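Local structure of beta-N-acetylhexosaminidase (Thermotoga neapolitana, 5C0Q) at residues B[117-122]-B[132-137]; B[160-165]-B[189-194]; B[181-186]-B[214-219]. The protein probably hydrolyses terminal non-reducing N-acetyl-D-hexosamine residues from N-acetyl-beta-D-hexosaminides, as a zinc-binding enzyme of glycoside hydrolase family 3. One frame throughout, in Å; residues are numbered along the deposited sequence.

Contact 1 (B[117-122]-B[132-137]); sequences DLLSEK and FGSDPE. With ZN (zinc ion), chain O.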
loop_
_atom_site.group_PDB
_atom_site.type_symbol
_atom_site.label_atom_id
_atom_site.label_comp_id
_atom_site.label_asym_id
_atom_site.label_seq_id
_atom_site.Cartn_x
_atom_site.Cartn_y
_atom_site.Cartn_z
ATOM N N ASP B 117 -11.679 17.791 -15.941
ATOM C CA ASP B 117 -11.357 18.319 -17.228
ATOM C C ASP B 117 -11.788 17.373 -18.334
ATOM O O ASP B 117 -11.757 16.184 -18.161
ATOM C CB ASP B 117 -9.870 18.570 -17.286
ATOM C CG ASP B 117 -9.434 19.522 -16.235
ATOM O OD1 ASP B 117 -9.901 20.673 -16.286
ATOM O OD2 ASP B 117 -8.622 19.127 -15.354
ATOM N N LEU B 118 -12.258 17.908 -19.447
ATOM C CA LEU B 118 -12.713 17.089 -20.542
ATOM C C LEU B 118 -11.546 16.662 -21.387
ATOM O O LEU B 118 -10.536 17.296 -21.392
ATOM C CB LEU B 118 -13.748 17.822 -21.386
ATOM C CG LEU B 118 -14.937 18.452 -20.682
ATOM C CD1 LEU B 118 -15.775 19.216 -21.687
ATOM C CD2 LEU B 118 -15.782 17.400 -20.059
ATOM N N LEU B 119 -11.654 15.523 -22.025
ATOM C CA LEU B 119 -10.660 15.115 -22.976
ATOM C C LEU B 119 -10.963 15.777 -24.330
ATOM O O LEU B 119 -12.079 15.673 -24.824
ATOM C CB LEU B 119 -10.649 13.603 -23.116
ATOM C CG LEU B 119 -9.679 13.024 -24.135
ATOM C CD1 LEU B 119 -8.253 13.224 -23.686
ATOM C CD2 LEU B 119 -10.002 11.581 -24.399
ATOM N N SER B 120 -10.003 16.475 -24.914
ATOM C CA SER B 120 -10.150 16.922 -26.310
ATOM C C SER B 120 -8.977 16.397 -27.093
ATOM O O SER B 120 -8.028 15.905 -26.505
ATOM C CB SER B 120 -10.219 18.450 -26.446
ATOM O OG SER B 120 -8.972 19.047 -26.127
ATOM N N GLU B 121 -8.987 16.590 -28.403
ATOM C CA GLU B 121 -7.898 16.080 -29.231
ATOM C C GLU B 121 -6.681 17.000 -29.208
ATOM O O GLU B 121 -5.560 16.532 -29.397
ATOM C CB GLU B 121 -8.345 15.901 -30.671
ATOM C CG GLU B 121 -8.870 14.539 -31.001
ATOM C CD GLU B 121 -8.921 14.304 -32.497
ATOM O OE1 GLU B 121 -9.568 15.105 -33.212
ATOM O OE2 GLU B 121 -8.281 13.334 -32.958
ATOM N N LYS B 122 -6.902 18.294 -28.967
ATOM C CA LYS B 122 -5.812 19.239 -28.695
ATOM C C LYS B 122 -4.977 18.815 -27.481
ATOM O O LYS B 122 -3.748 18.704 -27.578
ATOM C CB LYS B 122 -6.366 20.642 -28.472
ATOM C CG LYS B 122 -7.401 21.036 -29.486
ATOM C CD LYS B 122 -7.923 22.438 -29.252
ATOM C CE LYS B 122 -9.092 22.440 -28.261
ATOM N NZ LYS B 122 -10.295 21.631 -28.638
ATOM N N PHE B 132 -11.890 11.493 -17.505
ATOM C CA PHE B 132 -12.890 10.474 -17.731
ATOM C C PHE B 132 -13.409 10.344 -19.162
ATOM O O PHE B 132 -13.926 9.317 -19.512
ATOM C CB PHE B 132 -14.096 10.730 -16.843
ATOM C CG PHE B 132 -13.884 10.442 -15.393
ATOM C CD1 PHE B 132 -13.644 9.142 -14.949
ATOM C CD2 PHE B 132 -14.039 11.445 -14.453
ATOM C CE1 PHE B 132 -13.524 8.861 -13.627
ATOM C CE2 PHE B 132 -13.901 11.161 -13.141
ATOM C CZ PHE B 132 -13.653 9.853 -12.722
ATOM N N GLY B 133 -13.304 11.393 -19.977
ATOM C CA GLY B 133 -13.801 11.365 -21.348
ATOM C C GLY B 133 -14.113 12.716 -22.001
ATOM O O GLY B 133 -13.904 13.758 -21.412
ATOM N N SER B 134 -14.642 12.677 -23.220
ATOM C CA SER B 134 -15.045 13.872 -23.976
ATOM C C SER B 134 -16.426 14.300 -23.652
ATOM O O SER B 134 -16.724 15.463 -23.596
ATOM C CB SER B 134 -14.996 13.623 -25.486
ATOM O OG SER B 134 -13.737 13.176 -25.899
ATOM N N ASP B 135 -17.288 13.327 -23.480
ATOM C CA ASP B 135 -18.683 13.607 -23.274
ATOM C C ASP B 135 -18.868 14.233 -21.889
ATOM O O ASP B 135 -18.556 13.621 -20.867
ATOM C CB ASP B 135 -19.498 12.327 -23.451
ATOM C CG ASP B 135 -20.962 12.554 -23.323
ATOM O OD1 ASP B 135 -21.339 13.596 -22.810
ATOM O OD2 ASP B 135 -21.759 11.695 -23.713
ATOM N N PRO B 136 -19.354 15.472 -21.860
ATOM C CA PRO B 136 -19.500 16.162 -20.582
ATOM C C PRO B 136 -20.395 15.417 -19.610
ATOM O O PRO B 136 -20.153 15.526 -18.422
ATOM C CB PRO B 136 -20.102 17.506 -20.989
ATOM C CG PRO B 136 -19.658 17.690 -22.434
ATOM C CD PRO B 136 -19.714 16.341 -23.004
ATOM N N GLU B 137 -21.379 14.688 -20.118
ATOM C CA GLU B 137 -22.287 13.903 -19.294
ATOM C C GLU B 137 -21.617 12.702 -18.638
ATOM O O GLU B 137 -21.919 12.376 -17.520
ATOM C CB GLU B 137 -23.506 13.419 -20.106
ATOM C CG GLU B 137 -24.766 14.087 -19.707
ATOM C CD GLU B 137 -25.094 13.914 -18.202
ATOM O OE1 GLU B 137 -24.988 12.791 -17.647
ATOM O OE2 GLU B 137 -25.394 14.944 -17.564
HETATM ZN ZN ZN O . -6.727 19.724 -14.930
#
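Leu119 and Gly133 meet backbone to backbone: Leu119 N donates to Gly133 O over 2.9 Å in an almost straight bond, 177° at the hydrogen. One residue further along, Ser134 OG returns the favour, donating to Leu119 O at 3.2 Å from above the carbonyl plane. Both polar atoms of the Leu119 backbone are thus taken up by the 132-137 segment. Beside this pair of bonds the contact is apolar. Leu118 CD2 rests 4.0 Å from Pro136 CA, and CD1 lies 4.2 Å from CG of the Pro136 ring. CG of Leu118 sits opposite its own carbonyl carbon (chi1 -51°), which sends the branched end to the proline; Val139 and Asp190 also touch it. The Leu119 side chain has different company, meeting Leu82 of helix 81-85 in its own chain and, across the dimer, Phe434 of the second subunit.

Further out, two features shape the 132-137 segment. Gly133 has backbone angles at which a side chain would jam against the preceding carbonyl, so the turn calls for glycine. Asp135 is the N-cap of helix 136-153, its OD1 accepting from Glu137 N at 2.9 Å. On the other segment, Asp117 turns away from the contact and binds zinc through OD2 at 2.0 Å, alongside His161 and His165. This is a strand-to-helix connection of the family 3 TIM-barrel domain: the loop leaving strand 110-111 delivers a metal ligand, then folds onto the capped start of the helix that follows.

Contact 2 (B[160-165]-B[189-194]); sequences KHFPGH and EDLLPF. With ZN (zinc ion), chain O.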
loop_
_atom_site.group_PDB
_atom_site.type_symbol
_atom_site.label_atom_id
_atom_site.label_comp_id
_atom_site.label_asym_id
_atom_site.label_seq_id
_atom_site.Cartn_x
_atom_site.Cartn_y
_atom_site.Cartn_z
ATOM N N LYS B 160 -10.864 19.409 -9.721
ATOM C CA LYS B 160 -9.890 20.239 -10.398
ATOM C C LYS B 160 -9.993 20.044 -11.925
ATOM O O LYS B 160 -10.607 19.086 -12.372
ATOM C CB LYS B 160 -8.477 19.929 -9.861
ATOM C CG LYS B 160 -8.019 18.522 -10.052
ATOM C CD LYS B 160 -6.774 18.203 -9.202
ATOM C CE LYS B 160 -6.138 16.921 -9.663
ATOM N NZ LYS B 160 -4.863 16.614 -8.994
ATOM N N HIS B 161 -9.533 21.005 -12.722
ATOM C CA HIS B 161 -9.194 22.361 -12.285
ATOM C C HIS B 161 -10.213 23.355 -12.849
ATOM O O HIS B 161 -10.322 23.502 -14.057
ATOM C CB HIS B 161 -7.809 22.783 -12.753
ATOM C CG HIS B 161 -6.731 21.784 -12.484
ATOM N ND1 HIS B 161 -6.516 20.687 -13.283
ATOM C CD2 HIS B 161 -5.797 21.728 -11.508
ATOM C CE1 HIS B 161 -5.496 20.001 -12.811
ATOM N NE2 HIS B 161 -5.049 20.609 -11.732
ATOM N N PHE B 162 -10.912 24.067 -11.974
ATOM C CA PHE B 162 -11.983 24.952 -12.378
ATOM C C PHE B 162 -11.460 26.116 -13.265
ATOM O O PHE B 162 -10.464 26.758 -12.947
ATOM C CB PHE B 162 -12.670 25.472 -11.133
ATOM C CG PHE B 162 -13.747 26.482 -11.402
ATOM C CD1 PHE B 162 -13.448 27.831 -11.511
ATOM C CD2 PHE B 162 -15.057 26.095 -11.518
ATOM C CE1 PHE B 162 -14.426 28.746 -11.765
ATOM C CE2 PHE B 162 -16.018 27.021 -11.764
ATOM C CZ PHE B 162 -15.707 28.344 -11.889
ATOM N N PRO B 163 -12.156 26.422 -14.355
ATOM C CA PRO B 163 -13.418 25.899 -14.866
ATOM C C PRO B 163 -13.281 24.793 -15.904
ATOM O O PRO B 163 -14.211 24.546 -16.649
ATOM C CB PRO B 163 -14.049 27.143 -15.484
ATOM C CG PRO B 163 -12.878 27.869 -16.030
ATOM C CD PRO B 163 -11.747 27.632 -15.089
ATOM N N GLY B 164 -12.134 24.145 -15.970
ATOM C CA GLY B 164 -11.948 23.060 -16.906
ATOM C C GLY B 164 -11.027 23.530 -17.979
ATOM O O GLY B 164 -11.204 24.609 -18.507
ATOM N N HIS B 165 -10.031 22.743 -18.316
ATOM C CA HIS B 165 -9.043 23.235 -19.245
ATOM C C HIS B 165 -8.562 22.132 -20.131
ATOM O O HIS B 165 -7.442 22.157 -20.570
ATOM C CB HIS B 165 -7.891 23.865 -18.495
ATOM C CG HIS B 165 -7.132 22.880 -17.668
ATOM N ND1 HIS B 165 -6.000 22.239 -18.123
ATOM C CD2 HIS B 165 -7.427 22.318 -16.477
ATOM C CE1 HIS B 165 -5.592 21.381 -17.212
ATOM N NE2 HIS B 165 -6.452 21.390 -16.214
ATOM N N GLU B 189 -20.438 22.790 -21.267
ATOM C CA GLU B 189 -19.546 21.652 -21.360
ATOM C C GLU B 189 -18.578 21.473 -20.192
ATOM O O GLU B 189 -18.787 20.634 -19.316
ATOM C CB GLU B 189 -18.767 21.750 -22.650
ATOM C CG GLU B 189 -19.708 21.689 -23.830
ATOM C CD GLU B 189 -19.020 21.861 -25.142
ATOM O OE1 GLU B 189 -17.781 21.948 -25.152
ATOM O OE2 GLU B 189 -19.714 21.897 -26.174
ATOM N N ASP B 190 -17.512 22.251 -20.204
ATOM C CA ASP B 190 -16.428 22.055 -19.272
ATOM C C ASP B 190 -16.947 22.236 -17.852
ATOM O O ASP B 190 -16.501 21.574 -16.924
ATOM C CB ASP B 190 -15.311 23.020 -19.604
ATOM C CG ASP B 190 -14.899 22.913 -21.060
ATOM O OD1 ASP B 190 -15.753 23.218 -21.931
ATOM O OD2 ASP B 190 -13.750 22.563 -21.371
ATOM N N LEU B 191 -17.921 23.114 -17.686
ATOM C CA LEU B 191 -18.440 23.397 -16.370
ATOM C C LEU B 191 -19.506 22.417 -15.966
ATOM O O LEU B 191 -19.888 22.402 -14.811
ATOM C CB LEU B 191 -18.967 24.831 -16.276
ATOM C CG LEU B 191 -17.931 25.919 -16.029
ATOM C CD1 LEU B 191 -18.570 27.258 -16.108
ATOM C CD2 LEU B 191 -17.289 25.761 -14.664
ATOM N N LEU B 192 -20.005 21.618 -16.905
ATOM C CA LEU B 192 -21.085 20.695 -16.579
ATOM C C LEU B 192 -20.736 19.726 -15.406
ATOM O O LEU B 192 -21.538 19.587 -14.503
ATOM C CB LEU B 192 -21.525 19.887 -17.805
ATOM C CG LEU B 192 -22.700 18.906 -17.599
ATOM C CD1 LEU B 192 -23.961 19.644 -17.177
ATOM C CD2 LEU B 192 -22.976 18.060 -18.815
ATOM N N PRO B 193 -19.554 19.082 -15.400
ATOM C CA PRO B 193 -19.321 18.209 -14.249
ATOM C C PRO B 193 -19.107 18.971 -12.957
ATOM O O PRO B 193 -19.509 18.480 -11.920
ATOM C CB PRO B 193 -18.068 17.409 -14.644
ATOM C CG PRO B 193 -17.477 18.104 -15.730
ATOM C CD PRO B 193 -18.519 18.894 -16.429
ATOM N N PHE B 194 -18.535 20.168 -13.008
ATOM C CA PHE B 194 -18.467 20.994 -11.801
ATOM C C PHE B 194 -19.869 21.338 -11.275
ATOM O O PHE B 194 -20.114 21.298 -10.080
ATOM C CB PHE B 194 -17.644 22.270 -12.044
ATOM C CG PHE B 194 -16.196 22.010 -12.348
ATOM C CD1 PHE B 194 -15.786 21.708 -13.629
ATOM C CD2 PHE B 194 -15.245 22.076 -11.354
ATOM C CE1 PHE B 194 -14.442 21.457 -13.896
ATOM C CE2 PHE B 194 -13.911 21.832 -11.615
ATOM C CZ PHE B 194 -13.504 21.531 -12.887
HETATM ZN ZN ZN O . -6.727 19.724 -14.930
#
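The outer end of the Phe194 ring, CE1, CZ and CE2, overlaps the backbone from Lys160 to Gly164. Its CZ lies 3.7 Å from Phe162 N, while CE1, on the other side of the ring tip from CE2, approaches Gly164 N and the carbonyl carbon of Pro163. The Phe162 ring comes in edge-on to the Phe194 face, a T-shaped pair with centroids 5.7 Å apart and planes at 85°. With CG placed opposite its backbone N (chi1 176°), Phe162 also carries its ring to Leu191, whose CD2 packs tightly at 3.4 Å from Phe162 CE2. The same methyl lies 3.6 Å from Pro163 CB, and that CB in turn covers one face of the Phe162 ring, over its centre.

The 160-165 segment, KHFPGH, matches the signature stretch of family 3 beta-N-acetylhexosaminidases, at the end of barrel strand 156-162. Cis peptide bonds precede both His161 and Pro163, and the chain turns a corner at His161. Gly164 N donates to His161 O at 2.7 Å, tying the turn across its base. The two histidines on this turn bind one zinc ion, His161 through ND1 at 1.9 Å and His165 through NE2 at 2.1 Å, with Asp117 as a further ligand. Cutting Phe194 back to an alanine removes the ring, which is likely to leave the Phe162 edge without its partner face and a gap beside the backbone that carries the two histidines. The Gly164 backbone runs so close to Asp190 that a beta carbon there would collide with Asp190 CB, which sits 3.5 Å from Pro163 O. The Asp190 carboxylate is engaged by Lys167, and Lys160 pairs with Glu65.

Contact 3 (B[181-186]-B[214-219]); sequences ASFEEL and PAVDDL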
loop_
_atom_site.group_PDB
_atom_site.type_symbol
_atom_site.label_atom_id
_atom_site.label_comp_id
_atom_site.label_asym_id
_atom_site.label_seq_id
_atom_site.Cartn_x
_atom_site.Cartn_y
_atom_site.Cartn_z
ATOM N N ALA B 181 -12.762 29.002 -25.827
ATOM C CA ALA B 181 -14.198 28.824 -25.777
ATOM C C ALA B 181 -14.968 30.020 -25.240
ATOM O O ALA B 181 -14.499 30.725 -24.370
ATOM C CB ALA B 181 -14.517 27.571 -24.922
ATOM N N SER B 182 -16.172 30.216 -25.749
ATOM C CA SER B 182 -17.065 31.255 -25.232
ATOM C C SER B 182 -17.604 30.803 -23.899
ATOM O O SER B 182 -17.552 29.618 -23.587
ATOM C CB SER B 182 -18.232 31.540 -26.176
ATOM O OG SER B 182 -19.243 30.539 -26.104
ATOM N N PHE B 183 -18.136 31.733 -23.124
ATOM C CA PHE B 183 -18.717 31.370 -21.863
ATOM C C PHE B 183 -19.880 30.394 -21.981
ATOM O O PHE B 183 -20.018 29.500 -21.148
ATOM C CB PHE B 183 -19.182 32.588 -21.069
ATOM C CG PHE B 183 -19.674 32.206 -19.726
ATOM C CD1 PHE B 183 -18.780 31.705 -18.781
ATOM C CD2 PHE B 183 -21.001 32.267 -19.411
ATOM C CE1 PHE B 183 -19.189 31.309 -17.576
ATOM C CE2 PHE B 183 -21.420 31.859 -18.178
ATOM C CZ PHE B 183 -20.513 31.374 -17.267
ATOM N N GLU B 184 -20.687 30.523 -23.022
ATOM C CA GLU B 184 -21.818 29.622 -23.184
ATOM C C GLU B 184 -21.321 28.194 -23.443
ATOM O O GLU B 184 -21.953 27.238 -23.025
ATOM C CB GLU B 184 -22.791 30.109 -24.288
ATOM C CG GLU B 184 -22.335 29.976 -25.733
ATOM C CD GLU B 184 -22.524 28.584 -26.336
ATOM O OE1 GLU B 184 -23.359 27.781 -25.838
ATOM O OE2 GLU B 184 -21.810 28.286 -27.324
ATOM N N GLU B 185 -20.208 28.064 -24.152
ATOM C CA GLU B 185 -19.600 26.757 -24.403
ATOM C C GLU B 185 -19.011 26.134 -23.105
ATOM O O GLU B 185 -19.295 25.012 -22.802
ATOM C CB GLU B 185 -18.545 26.893 -25.492
ATOM C CG GLU B 185 -18.030 25.573 -26.055
ATOM C CD GLU B 185 -16.944 25.738 -27.106
ATOM O OE1 GLU B 185 -16.616 26.876 -27.488
ATOM O OE2 GLU B 185 -16.413 24.727 -27.568
ATOM N N LEU B 186 -18.269 26.910 -22.324
ATOM C CA LEU B 186 -17.769 26.483 -21.037
ATOM C C LEU B 186 -18.892 25.978 -20.122
ATOM O O LEU B 186 -18.767 24.934 -19.454
ATOM C CB LEU B 186 -17.050 27.636 -20.349
ATOM C CG LEU B 186 -15.709 28.011 -20.942
ATOM C CD1 LEU B 186 -15.142 29.249 -20.255
ATOM C CD2 LEU B 186 -14.734 26.857 -20.853
ATOM N N PRO B 214 -9.672 33.987 -22.741
ATOM C CA PRO B 214 -9.788 35.318 -23.366
ATOM C C PRO B 214 -11.181 35.728 -23.901
ATOM O O PRO B 214 -11.398 36.903 -24.050
ATOM C CB PRO B 214 -8.792 35.236 -24.523
ATOM C CG PRO B 214 -7.912 34.145 -24.189
ATOM C CD PRO B 214 -8.711 33.151 -23.464
ATOM N N ALA B 215 -12.067 34.807 -24.253
ATOM C CA ALA B 215 -13.426 35.161 -24.623
ATOM C C ALA B 215 -14.211 35.561 -23.382
ATOM O O ALA B 215 -15.367 35.962 -23.486
ATOM C CB ALA B 215 -14.121 34.028 -25.357
ATOM N N VAL B 216 -13.606 35.429 -22.207
ATOM C CA VAL B 216 -14.282 35.722 -20.940
ATOM C C VAL B 216 -13.577 36.752 -20.080
ATOM O O VAL B 216 -14.228 37.631 -19.543
ATOM C CB VAL B 216 -14.471 34.424 -20.093
ATOM C CG1 VAL B 216 -14.986 34.715 -18.712
ATOM C CG2 VAL B 216 -15.352 33.446 -20.801
ATOM N N ASP B 217 -12.253 36.675 -19.968
ATOM C CA ASP B 217 -11.511 37.552 -19.065
ATOM C C ASP B 217 -10.021 37.532 -19.362
ATOM O O ASP B 217 -9.531 36.619 -19.958
ATOM C CB ASP B 217 -11.715 37.134 -17.610
ATOM C CG ASP B 217 -11.160 38.136 -16.649
ATOM O OD1 ASP B 217 -11.052 39.312 -17.051
ATOM O OD2 ASP B 217 -10.706 37.759 -15.549
ATOM N N ASP B 218 -9.273 38.531 -18.944
ATOM C CA ASP B 218 -7.858 38.528 -19.279
ATOM C C ASP B 218 -7.005 37.701 -18.349
ATOM O O ASP B 218 -5.931 37.266 -18.718
ATOM C CB ASP B 218 -7.338 39.955 -19.333
ATOM C CG ASP B 218 -7.826 40.676 -20.542
ATOM O OD1 ASP B 218 -8.397 40.001 -21.425
ATOM O OD2 ASP B 218 -7.683 41.909 -20.619
ATOM N N LEU B 219 -7.479 37.506 -17.136
ATOM C CA LEU B 219 -6.701 36.814 -16.130
ATOM C C LEU B 219 -6.847 35.300 -16.145
ATOM O O LEU B 219 -7.866 34.779 -16.559
ATOM C CB LEU B 219 -7.074 37.357 -14.748
ATOM C CG LEU B 219 -6.597 38.799 -14.616
ATOM C CD1 LEU B 219 -7.193 39.482 -13.430
ATOM C CD2 LEU B 219 -5.102 38.817 -14.515
#
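Ala181 turns its carbonyl oxygen, not its methyl, to the 214-219 loop: Ala215 CB sits 3.5 Å from Ala181 O. The same methyl reaches Ser182, coming to 4.0 Å from its CA. The hydroxyl of Ser182 is busy with its own helix; as the N-cap of helix 183-188 it accepts from Glu185 N at 3.3 Å, while the first full turn is closed by Leu186 N donating to Ser182 O. Phe183 follows, its CB 3.9 Å from Val216 CG2. With CG opposite the backbone N (chi1 -175°), the Phe183 ring extends so that Val216 CG2 lies at its edge, near the ring plane, and it goes on to pack on Val231 and Lys235 of helix 225-235.

In the TIM-barrel domain the contact sets the short helix 183-188 against the loop that leads from strand 205-208 to helix 225-235. Glu185 does not face that loop; it is a zinc ligand together with Glu189. Leu186, one turn on from Ser182, points back to the loop and its CD1 comes within 4.2 Å of Val216 CG2. Tyr213, just ahead of the loop segment, touches Leu186 as well, and Val216 leans on Leu227.

How the contacts relate
Contacts 1 and 2 meet at one zinc ion, Asp117 from the first and His161 and His165 from the second, and their centres are only 10 Å apart. Asp117 has a second tie to contact 2, a probable hydrogen bond from His165 N to its OD1 at 2.9 Å. Contact 3 lies further out, its centre 12 Å from that of contact 2 and 18 Å from that of contact 1, which it does not touch. A probable hydrogen bond from Leu191 N to Leu186 O, 2.7 Å, joins contacts 2 and 3, whose segments alternate along the chain. His161 also serves a second zinc with Asp245.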